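Local coordinates for peptidyl-prolyl cis-trans isomerase cyclophilin-type (Toxoplasma gondii, PDB 3BO7), which probably catalyses the cis-trans isomerisation of peptide bonds preceding proline, as a member of the cyclophilin family, and so speeds protein folding, at residues G16-A27 with I135-L146. Numbering follows the deposited sequence.
Sequences GSLNIELHADMA and IFGRVVGGLDVL
Glu21 and Arg138 face each other as an antiparallel hydrogen-bonded pair, and their side chains run alongside each other to a salt bridge. Glu21 CG is anti to the backbone N (chi1 174°) and the chain runs on extended, which carries the carboxylate out alongside Arg138. Two Arg138 nitrogens, NE (2.7 Å) and NH2 (3.0 Å), donate to Glu21 OE1. That oxygen lies at the guanidinium edge, while the carboxylate and guanidinium planes are 38° apart. Val140 CG1 sits over one guanidinium face, and Tyr8 takes the other carboxylate oxygen, OE2. These contacts should limit rotation of the pair.

The His23 ring lies against Gly137, with CD2 3.5 Å from Gly137 CA. One water at the ring edge joins His23 NE2 to Gly137 O, and Lys6 bonds ND1. On the other face of the sheet, Leu22 CD2 touches Phe136 CD1 at 3.8 Å, and helix 28-39 packs on both side chains. Ile20 CG1 meets Val139 CG2 there too. Further along, Leu18 puts CD1 against Leu146 CD1 at 4.0 Å and CD2 near Val145. This joins the strand to the first turn of helix 143-149.

Asn19 O takes bonds from both Val140 N (2.8 Å) and Gly141 N (3.3 Å), from the same face of its plane. Asn19 N bonds Gly141 O in return. This is a classic beta bulge. It shifts the register by one residue between the neighbouring strands 16-22 and 135-141 of the antiparallel cyclophilin beta-barrel.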
ATOM      1  N   GLY A  16      -8.561   7.132  10.640  1.00 40.93           N
ATOM      2  CA  GLY A  16      -7.441   6.615  11.411  1.00 40.83           C
ATOM      3  C   GLY A  16      -6.111   6.781  10.710  1.00 40.67           C
ATOM      4  O   GLY A  16      -6.057   7.100   9.516  1.00 41.14           O
ATOM      5  N   SER A  17      -5.039   6.572  11.468  1.00 40.27           N
ATOM      6  CA  SER A  17      -3.673   6.725  10.969  1.00 39.70           C
ATOM      7  C   SER A  17      -2.864   5.445  11.141  1.00 39.20           C
ATOM      8  O   SER A  17      -3.067   4.690  12.100  1.00 38.72           O
ATOM      9  CB  SER A  17      -2.971   7.888  11.675  1.00 39.75           C
ATOM     10  OG  SER A  17      -3.536   9.129  11.283  1.00 40.65           O
ATOM     11  N   LEU A  18      -1.949   5.209  10.204  1.00 38.80           N
ATOM     12  CA  LEU A  18      -1.101   4.022  10.243  1.00 38.53           C
ATOM     13  C   LEU A  18       0.368   4.394  10.241  1.00 38.27           C
ATOM     14  O   LEU A  18       0.810   5.186   9.405  1.00 38.03           O
ATOM     15  CB  LEU A  18      -1.395   3.089   9.064  1.00 38.46           C
ATOM     16  CG  LEU A  18      -2.791   2.473   8.921  1.00 38.82           C
ATOM     17  CD1 LEU A  18      -2.869   1.737   7.605  1.00 39.09           C
ATOM     18  CD2 LEU A  18      -3.106   1.533  10.058  1.00 37.93           C
ATOM     19  N   ASN A  19       1.113   3.811  11.184  1.00 37.92           N
ATOM     20  CA  ASN A  19       2.563   3.956  11.245  1.00 37.69           C
ATOM     21  C   ASN A  19       3.233   2.800  10.520  1.00 37.26           C
ATOM     22  O   ASN A  19       2.937   1.625  10.777  1.00 37.48           O
ATOM     23  CB  ASN A  19       3.045   4.042  12.697  1.00 37.84           C
ATOM     24  CG  ASN A  19       2.734   5.388  13.343  1.00 38.34           C
ATOM     25  OD1 ASN A  19       2.544   6.401  12.665  1.00 37.88           O
ATOM     26  ND2 ASN A  19       2.693   5.401  14.665  1.00 40.42           N
ATOM     27  N   ILE A  20       4.131   3.138   9.608  1.00 36.47           N
ATOM     28  CA  ILE A  20       4.666   2.154   8.678  1.00 35.89           C
ATOM     29  C   ILE A  20       6.193   2.172   8.611  1.00 35.39           C
ATOM     30  O   ILE A  20       6.815   3.227   8.545  1.00 34.49           O
ATOM     31  CB  ILE A  20       4.014   2.323   7.260  1.00 36.07           C
ATOM     32  CG1 ILE A  20       2.589   1.749   7.272  1.00 35.73           C
ATOM     33  CG2 ILE A  20       4.867   1.674   6.164  1.00 35.66           C
ATOM     34  CD1 ILE A  20       1.733   2.216   6.149  1.00 37.32           C
ATOM     35  N   GLU A  21       6.770   0.975   8.658  1.00 35.33           N
ATOM     36  CA  GLU A  21       8.174   0.763   8.370  1.00 34.98           C
ATOM     37  C   GLU A  21       8.326   0.226   6.952  1.00 34.54           C
ATOM     38  O   GLU A  21       7.660  -0.740   6.571  1.00 34.24           O
ATOM     39  CB  GLU A  21       8.750  -0.235   9.359  1.00 35.28           C
ATOM     40  CG  GLU A  21      10.174  -0.656   9.072  1.00 36.93           C
ATOM     41  CD  GLU A  21      10.715  -1.557  10.148  1.00 39.93           C
ATOM     42  OE1 GLU A  21      10.216  -2.695  10.295  1.00 42.06           O
ATOM     43  OE2 GLU A  21      11.640  -1.125  10.861  1.00 42.55           O
ATOM     44  N   LEU A  22       9.215   0.846   6.181  1.00 33.98           N
ATOM     45  CA  LEU A  22       9.523   0.377   4.841  1.00 33.25           C
ATOM     46  C   LEU A  22      10.823  -0.426   4.806  1.00 33.18           C
ATOM     47  O   LEU A  22      11.850   0.038   5.287  1.00 32.99           O
ATOM     48  CB  LEU A  22       9.610   1.564   3.880  1.00 33.20           C
ATOM     49  CG  LEU A  22       8.353   2.384   3.594  1.00 32.38           C
ATOM     50  CD1 LEU A  22       8.707   3.417   2.560  1.00 32.99           C
ATOM     51  CD2 LEU A  22       7.200   1.535   3.097  1.00 30.64           C
ATOM     52  N   HIS A  23      10.776  -1.621   4.220  1.00 33.03           N
ATOM     53  CA  HIS A  23      11.959  -2.474   4.086  1.00 33.09           C
ATOM     54  C   HIS A  23      12.836  -2.102   2.885  1.00 33.22           C
ATOM     55  O   HIS A  23      13.026  -2.901   1.967  1.00 33.14           O
ATOM     56  CB  HIS A  23      11.561  -3.946   4.002  1.00 32.89           C
ATOM     57  CG  HIS A  23      10.670  -4.395   5.111  1.00 33.36           C
ATOM     58  ND1 HIS A  23      11.027  -4.299   6.440  1.00 33.26           N
ATOM     59  CD2 HIS A  23       9.439  -4.958   5.092  1.00 33.54           C
ATOM     60  CE1 HIS A  23      10.051  -4.778   7.190  1.00 33.71           C
ATOM     61  NE2 HIS A  23       9.077  -5.185   6.397  1.00 34.11           N
ATOM     62  N   ALA A  24      13.371  -0.884   2.920  1.00 33.42           N
ATOM     63  CA  ALA A  24      14.296  -0.363   1.912  1.00 33.41           C
ATOM     64  C   ALA A  24      15.554  -1.210   1.753  1.00 33.76           C
ATOM     65  O   ALA A  24      16.263  -1.097   0.741  1.00 33.90           O
ATOM     66  CB  ALA A  24      14.673   1.056   2.261  1.00 33.31           C
ATOM     67  N   ASP A  25      15.826  -2.045   2.756  1.00 33.85           N
ATOM     68  CA  ASP A  25      16.962  -2.959   2.728  1.00 34.22           C
ATOM     69  C   ASP A  25      16.728  -4.202   1.853  1.00 34.51           C
ATOM     70  O   ASP A  25      17.678  -4.747   1.276  1.00 34.91           O
ATOM     71  CB  ASP A  25      17.385  -3.362   4.152  1.00 34.12           C
ATOM     72  CG  ASP A  25      16.239  -3.953   4.983  1.00 34.68           C
ATOM     73  OD1 ASP A  25      15.054  -3.649   4.735  1.00 33.67           O
ATOM     74  OD2 ASP A  25      16.541  -4.724   5.917  1.00 35.60           O
ATOM     75  N   MET A  26      15.470  -4.637   1.756  1.00 34.15           N
ATOM     76  CA  MET A  26      15.106  -5.873   1.056  1.00 33.86           C
ATOM     77  C   MET A  26      14.249  -5.614  -0.188  1.00 33.48           C
ATOM     78  O   MET A  26      14.192  -6.449  -1.092  1.00 33.61           O
ATOM     79  CB  MET A  26      14.378  -6.834   2.002  1.00 33.44           C
ATOM     80  CG  MET A  26      15.265  -7.452   3.072  1.00 33.86           C
ATOM     81  SD  MET A  26      14.368  -8.459   4.276  1.00 35.19           S
ATOM     82  CE  MET A  26      13.718  -7.230   5.400  1.00 34.71           C
ATOM     83  N   ALA A  27      13.580  -4.465  -0.224  1.00 32.91           N
ATOM     84  CA  ALA A  27      12.788  -4.058  -1.384  1.00 32.62           C
ATOM     85  C   ALA A  27      13.016  -2.577  -1.736  1.00 32.30           C
ATOM     86  O   ALA A  27      12.067  -1.793  -1.750  1.00 32.35           O
ATOM     87  CB  ALA A  27      11.289  -4.363  -1.162  1.00 31.89           C
ATOM     88  N   ILE A 135       6.539  -7.421  -1.156  1.00 29.31           N
ATOM     89  CA  ILE A 135       6.326  -6.954   0.200  1.00 29.30           C
ATOM     90  C   ILE A 135       7.393  -5.909   0.423  1.00 30.00           C
ATOM     91  O   ILE A 135       8.586  -6.186   0.241  1.00 29.95           O
ATOM     92  CB  ILE A 135       6.505  -8.094   1.238  1.00 29.25           C
ATOM     93  CG1 ILE A 135       5.318  -9.058   1.165  1.00 28.69           C
ATOM     94  CG2 ILE A 135       6.676  -7.522   2.661  1.00 28.23           C
ATOM     95  CD1 ILE A 135       5.608 -10.439   1.692  1.00 28.40           C
ATOM     96  N   PHE A 136       6.978  -4.705   0.809  1.00 30.47           N
ATOM     97  CA  PHE A 136       7.944  -3.630   0.978  1.00 30.87           C
ATOM     98  C   PHE A 136       7.804  -2.899   2.308  1.00 31.26           C
ATOM     99  O   PHE A 136       8.524  -1.938   2.572  1.00 31.36           O
ATOM    100  CB  PHE A 136       7.945  -2.673  -0.237  1.00 30.41           C
ATOM    101  CG  PHE A 136       6.678  -1.861  -0.403  1.00 31.16           C
ATOM    102  CD1 PHE A 136       6.675  -0.492  -0.129  1.00 30.51           C
ATOM    103  CD2 PHE A 136       5.503  -2.446  -0.867  1.00 30.49           C
ATOM    104  CE1 PHE A 136       5.523   0.262  -0.287  1.00 30.03           C
ATOM    105  CE2 PHE A 136       4.348  -1.693  -1.021  1.00 30.86           C
ATOM    106  CZ  PHE A 136       4.358  -0.337  -0.737  1.00 30.01           C
ATOM    107  N   GLY A 137       6.900  -3.370   3.152  1.00 31.75           N
ATOM    108  CA  GLY A 137       6.776  -2.809   4.483  1.00 32.57           C
ATOM    109  C   GLY A 137       5.880  -3.553   5.446  1.00 33.25           C
ATOM    110  O   GLY A 137       5.376  -4.641   5.151  1.00 32.84           O
ATOM    111  N   ARG A 138       5.701  -2.950   6.615  1.00 34.11           N
ATOM    112  CA  ARG A 138       4.771  -3.444   7.621  1.00 35.14           C
ATOM    113  C   ARG A 138       4.241  -2.300   8.477  1.00 35.09           C
ATOM    114  O   ARG A 138       4.932  -1.307   8.708  1.00 35.32           O
ATOM    115  CB  ARG A 138       5.424  -4.513   8.499  1.00 35.47           C
ATOM    116  CG  ARG A 138       6.706  -4.044   9.177  1.00 37.56           C
ATOM    117  CD  ARG A 138       7.125  -4.990  10.281  1.00 39.28           C
ATOM    118  NE  ARG A 138       8.302  -4.486  10.982  1.00 41.05           N
ATOM    119  CZ  ARG A 138       8.557  -4.694  12.271  1.00 42.84           C
ATOM    120  NH1 ARG A 138       7.714  -5.393  13.021  1.00 43.73           N
ATOM    121  NH2 ARG A 138       9.656  -4.194  12.816  1.00 43.46           N
ATOM    122  N   VAL A 139       3.005  -2.452   8.937  1.00 35.66           N
ATOM    123  CA  VAL A 139       2.394  -1.522   9.885  1.00 36.12           C
ATOM    124  C   VAL A 139       2.958  -1.814  11.280  1.00 36.61           C
ATOM    125  O   VAL A 139       2.766  -2.897  11.814  1.00 36.77           O
ATOM    126  CB  VAL A 139       0.840  -1.641   9.868  1.00 36.01           C
ATOM    127  CG1 VAL A 139       0.190  -0.656  10.833  1.00 35.87           C
ATOM    128  CG2 VAL A 139       0.303  -1.424   8.469  1.00 35.73           C
ATOM    129  N   VAL A 140       3.684  -0.849  11.835  1.00 37.40           N
ATOM    130  CA  VAL A 140       4.307  -0.966  13.158  1.00 38.05           C
ATOM    131  C   VAL A 140       3.491  -0.231  14.237  1.00 38.85           C
ATOM    132  O   VAL A 140       3.809  -0.287  15.424  1.00 38.97           O
ATOM    133  CB  VAL A 140       5.780  -0.448  13.161  1.00 38.00           C
ATOM    134  CG1 VAL A 140       6.683  -1.364  12.341  1.00 37.51           C
ATOM    135  CG2 VAL A 140       5.869   0.999  12.655  1.00 37.55           C
ATOM    136  N   GLY A 141       2.442   0.459  13.805  1.00 39.55           N
ATOM    137  CA  GLY A 141       1.523   1.126  14.711  1.00 40.42           C
ATOM    138  C   GLY A 141       0.231   1.495  14.004  1.00 41.22           C
ATOM    139  O   GLY A 141       0.251   2.078  12.917  1.00 41.15           O
ATOM    140  N   GLY A 142      -0.892   1.158  14.636  1.00 42.00           N
ATOM    141  CA  GLY A 142      -2.217   1.407  14.076  1.00 42.50           C
ATOM    142  C   GLY A 142      -2.936   0.133  13.675  1.00 43.02           C
ATOM    143  O   GLY A 142      -3.828   0.163  12.833  1.00 43.33           O
ATOM    144  N   LEU A 143      -2.560  -0.990  14.281  1.00 43.78           N
ATOM    145  CA  LEU A 143      -3.148  -2.287  13.945  1.00 44.33           C
ATOM    146  C   LEU A 143      -4.635  -2.319  14.263  1.00 45.18           C
ATOM    147  O   LEU A 143      -5.390  -3.073  13.638  1.00 45.49           O
ATOM    148  CB  LEU A 143      -2.435  -3.438  14.671  1.00 44.05           C
ATOM    149  CG  LEU A 143      -1.007  -3.862  14.303  1.00 43.86           C
ATOM    150  CD1 LEU A 143      -0.612  -5.075  15.126  1.00 42.84           C
ATOM    151  CD2 LEU A 143      -0.832  -4.155  12.816  1.00 43.70           C
ATOM    152  N   ASP A 144      -5.049  -1.499  15.233  1.00 45.93           N
ATOM    153  CA  ASP A 144      -6.457  -1.419  15.637  1.00 46.36           C
ATOM    154  C   ASP A 144      -7.309  -0.550  14.712  1.00 46.61           C
ATOM    155  O   ASP A 144      -8.520  -0.747  14.624  1.00 46.94           O
ATOM    156  CB  ASP A 144      -6.590  -1.020  17.113  1.00 46.54           C
ATOM    157  CG  ASP A 144      -6.202  -2.160  18.051  0.50 46.60           C
ATOM    158  OD1 ASP A 144      -7.102  -2.887  18.521  0.50 45.92           O
ATOM    159  OD2 ASP A 144      -4.990  -2.357  18.285  0.50 47.20           O
ATOM    160  N   VAL A 145      -6.675   0.395  14.019  1.00 46.94           N
ATOM    161  CA  VAL A 145      -7.321   1.121  12.916  1.00 47.11           C
ATOM    162  C   VAL A 145      -7.617   0.131  11.779  1.00 47.38           C
ATOM    163  O   VAL A 145      -8.702   0.129  11.192  1.00 47.24           O
ATOM    164  CB  VAL A 145      -6.443   2.302  12.419  1.00 47.14           C
ATOM    165  CG1 VAL A 145      -6.903   2.810  11.046  1.00 46.88           C
ATOM    166  CG2 VAL A 145      -6.451   3.431  13.435  1.00 46.73           C
ATOM    167  N   LEU A 146      -6.639  -0.729  11.508  1.00 47.72           N
ATOM    168  CA  LEU A 146      -6.742  -1.769  10.493  1.00 47.76           C
ATOM    169  C   LEU A 146      -7.885  -2.716  10.823  1.00 47.94           C
ATOM    170  O   LEU A 146      -8.681  -3.054   9.948  1.00 48.00           O
ATOM    171  CB  LEU A 146      -5.426  -2.538  10.419  1.00 47.59           C
ATOM    172  CG  LEU A 146      -4.793  -2.870   9.070  1.00 47.78           C
ATOM    173  CD1 LEU A 146      -4.790  -1.684   8.109  1.00 46.90           C
ATOM    174  CD2 LEU A 146      -3.371  -3.385   9.312  1.00 47.74           C
TER
HETATM  175  O   HOH W   1       6.464  -6.898   6.260  1.00 36.03           O